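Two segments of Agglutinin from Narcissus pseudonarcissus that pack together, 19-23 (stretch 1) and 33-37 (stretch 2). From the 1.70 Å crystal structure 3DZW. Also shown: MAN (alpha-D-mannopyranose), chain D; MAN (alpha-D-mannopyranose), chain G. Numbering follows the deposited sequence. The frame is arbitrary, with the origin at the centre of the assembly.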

# COMPACT_ATOMS: atom_id res chain seq x y z
N GLY A 19 -2.00 -7.40 2.25
CA GLY A 19 -2.28 -8.33 1.16
C GLY A 19 -3.62 -9.01 1.39
O GLY A 19 -4.65 -8.36 1.50
N ARG A 20 -3.59 -10.33 1.46
CA ARG A 20 -4.82 -11.12 1.68
C ARG A 20 -5.15 -11.31 3.18
O ARG A 20 -6.15 -11.98 3.50
CB ARG A 20 -4.71 -12.49 0.95
CG ARG A 20 -3.52 -13.37 1.38
CD ARG A 20 -3.40 -14.61 0.49
NE ARG A 20 -4.50 -15.54 0.70
CZ ARG A 20 -4.71 -16.63 -0.03
NH1 ARG A 20 -3.90 -16.95 -1.04
NH2 ARG A 20 -5.75 -17.41 0.25
N TYR A 21 -4.36 -10.70 4.08
CA TYR A 21 -4.58 -10.85 5.53
C TYR A 21 -5.25 -9.62 6.16
O TYR A 21 -4.93 -8.47 5.82
CB TYR A 21 -3.25 -11.13 6.26
CG TYR A 21 -2.39 -12.18 5.59
CD1 TYR A 21 -2.92 -13.40 5.20
CD2 TYR A 21 -1.02 -11.96 5.40
CE1 TYR A 21 -2.12 -14.38 4.59
CE2 TYR A 21 -0.21 -12.94 4.80
CZ TYR A 21 -0.77 -14.14 4.40
OH TYR A 21 0.00 -15.11 3.80
N VAL A 22 -6.20 -9.88 7.08
CA VAL A 22 -6.93 -8.83 7.80
C VAL A 22 -6.99 -9.19 9.32
O VAL A 22 -7.39 -10.30 9.69
CB VAL A 22 -8.35 -8.62 7.24
CG1 VAL A 22 -9.11 -7.59 8.09
CG2 VAL A 22 -8.29 -8.18 5.77
N PHE A 23 -6.58 -8.23 10.16
CA PHE A 23 -6.57 -8.36 11.63
C PHE A 23 -7.58 -7.32 12.09
O PHE A 23 -7.28 -6.11 12.10
CB PHE A 23 -5.16 -8.14 12.15
CG PHE A 23 -4.98 -8.43 13.63
CD1 PHE A 23 -5.13 -9.71 14.13
CD2 PHE A 23 -4.55 -7.43 14.50
CE1 PHE A 23 -4.93 -9.98 15.49
CE2 PHE A 23 -4.33 -7.70 15.86
CZ PHE A 23 -4.53 -8.97 16.35
N LEU A 33 -7.89 -12.77 13.22
CA LEU A 33 -6.98 -12.73 12.08
C LEU A 33 -7.56 -13.61 10.99
O LEU A 33 -7.80 -14.81 11.22
CB LEU A 33 -5.59 -13.23 12.45
CG LEU A 33 -4.55 -13.31 11.30
CD1 LEU A 33 -4.28 -11.94 10.69
CD2 LEU A 33 -3.25 -13.94 11.79
N TYR A 34 -7.81 -13.03 9.81
CA TYR A 34 -8.34 -13.78 8.66
C TYR A 34 -7.37 -13.89 7.50
O TYR A 34 -6.61 -12.95 7.22
CB TYR A 34 -9.62 -13.11 8.10
CG TYR A 34 -10.84 -13.18 8.97
CD1 TYR A 34 -11.68 -14.30 8.93
CD2 TYR A 34 -11.19 -12.12 9.80
CE1 TYR A 34 -12.81 -14.37 9.71
CE2 TYR A 34 -12.32 -12.18 10.60
CZ TYR A 34 -13.13 -13.31 10.55
OH TYR A 34 -14.27 -13.39 11.33
N ASP A 35 -7.39 -15.04 6.83
CA ASP A 35 -6.62 -15.27 5.63
C ASP A 35 -7.72 -15.36 4.60
O ASP A 35 -8.31 -16.43 4.38
CB ASP A 35 -5.77 -16.53 5.72
CG ASP A 35 -4.92 -16.77 4.47
OD1 ASP A 35 -5.16 -16.11 3.46
OD2 ASP A 35 -4.02 -17.63 4.52
N VAL A 36 -8.02 -14.21 3.97
CA VAL A 36 -9.14 -14.08 3.03
C VAL A 36 -10.44 -14.36 3.84
O VAL A 36 -10.77 -13.58 4.74
CB VAL A 36 -9.00 -14.96 1.74
CG1 VAL A 36 -10.17 -14.70 0.79
CG2 VAL A 36 -7.74 -14.68 1.04
N ASP A 37 -11.14 -15.47 3.58
CA ASP A 37 -12.40 -15.78 4.31
C ASP A 37 -12.23 -16.78 5.47
O ASP A 37 -13.22 -17.14 6.12
CB ASP A 37 -13.48 -16.31 3.32
CG ASP A 37 -13.05 -17.62 2.60
OD1 ASP A 37 -11.86 -17.74 2.20
OD2 ASP A 37 -13.92 -18.50 2.40
C1 MAN D . -16.87 -16.23 16.25
C2 MAN D . -17.20 -14.90 15.47
C3 MAN D . -16.79 -15.04 14.01
C4 MAN D . -15.30 -15.48 13.91
C5 MAN D . -15.00 -16.77 14.72
C6 MAN D . -13.51 -17.06 14.74
O1 MAN D . -17.95 -17.28 16.31
O2 MAN D . -16.55 -13.81 16.07
O3 MAN D . -17.01 -13.80 13.36
O4 MAN D . -14.97 -15.72 12.57
O5 MAN D . -15.43 -16.68 16.07
O6 MAN D . -13.27 -18.17 15.59
C1 MAN G . -14.94 -20.98 -0.52
C2 MAN G . -13.49 -20.64 -0.19
C3 MAN G . -12.53 -21.48 -1.04
C4 MAN G . -12.86 -22.95 -0.89
C5 MAN G . -14.33 -23.18 -1.23
C6 MAN G . -14.73 -24.66 -1.07
O2 MAN G . -13.26 -20.88 1.18
O3 MAN G . -11.19 -21.26 -0.65
O4 MAN G . -12.03 -23.68 -1.77
O5 MAN G . -15.15 -22.38 -0.37
O6 MAN G . -14.88 -24.96 0.30
O HOH W 1 -7.63 -18.62 2.72
O HOH W 2 -1.65 -17.44 2.80

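Residues 21-23 and 33-35 are neighbouring antiparallel strands whose axes approach to 4.7 Å, and the two stretches together bury 407 Å² against each other. Three residues cover the most surface: Arg20, Leu33 and Val22. Each represents a different means of attachment.

Val22 lies at the centre of the backbone pairing. It faces Tyr34 as a hydrogen-bonded pair, so the two residues exchange a pair of backbone hydrogen bonds: Tyr34 N donates to Val22 O at 2.8 Å and Val22 N donates to Tyr34 O at 3.1 Å, both nearly straight. The same two carbonyl oxygens also receive CA-H...O contacts, from Leu33 CA to Val22 O and from Tyr21 CA to Tyr34 O, each 3.4 Å. Valine, branched at CB, suits the extended backbone here, and its compact apolar side chain is buried. Tyr34 projects from the same face of the sheet, but the end of its side chain leads away from stretch 1, and its OH accepts a hydrogen bond from O4 of the chain D mannose at 2.7 Å. Its ring edge still lies beside Val22 O.

Leu33 pairs with Phe23 at the other end of the contact, in a non-hydrogen-bonded position where the CA atoms come within 4.4 Å. Leu33 CB lies 3.9 Å from Phe23 CD1, at the edge of the aromatic ring, and Leu33 CD1 lies 3.7 Å from Val22 O. Two large hydrocarbon side chains suit this buried place.

Arg20, just before its strand, contributes the largest covered area. Its carbonyl extends the backbone ladder into the loop, accepting a hydrogen bond from Val36 N (Val36 N to Arg20 O, 2.9 Å). Its CA-to-CB bond points toward stretch 2, and the long side chain, with chi1 p and chi2 t, brings NE within 2.9 Å of Asp35 OD1. This is a salt bridge whose hydrogen bond is weak, the angle at the hydrogen being 128°; opposite charges nevertheless suit this partly exposed site. Val36 CG2 packs 3.4 Å from Arg20 NE. A water reinforces the link, donating to Asp35 O at 2.8 Å and accepting a weak bond from Arg20 NH2 at 3.3 Å.

Asp35 also approaches Tyr21, its partner across the sheet: OD1 sits 3.7 Å from Tyr21 CE1, at the ring edge. A second water joins their ends, 2.9 Å from Asp35 OD2 and 3.0 Å from Tyr21 OH. Aspartate suits its place by offering two oxygens, one for Arg20 and one for this water; tyrosine supplies both the ring edge and the hydroxyl.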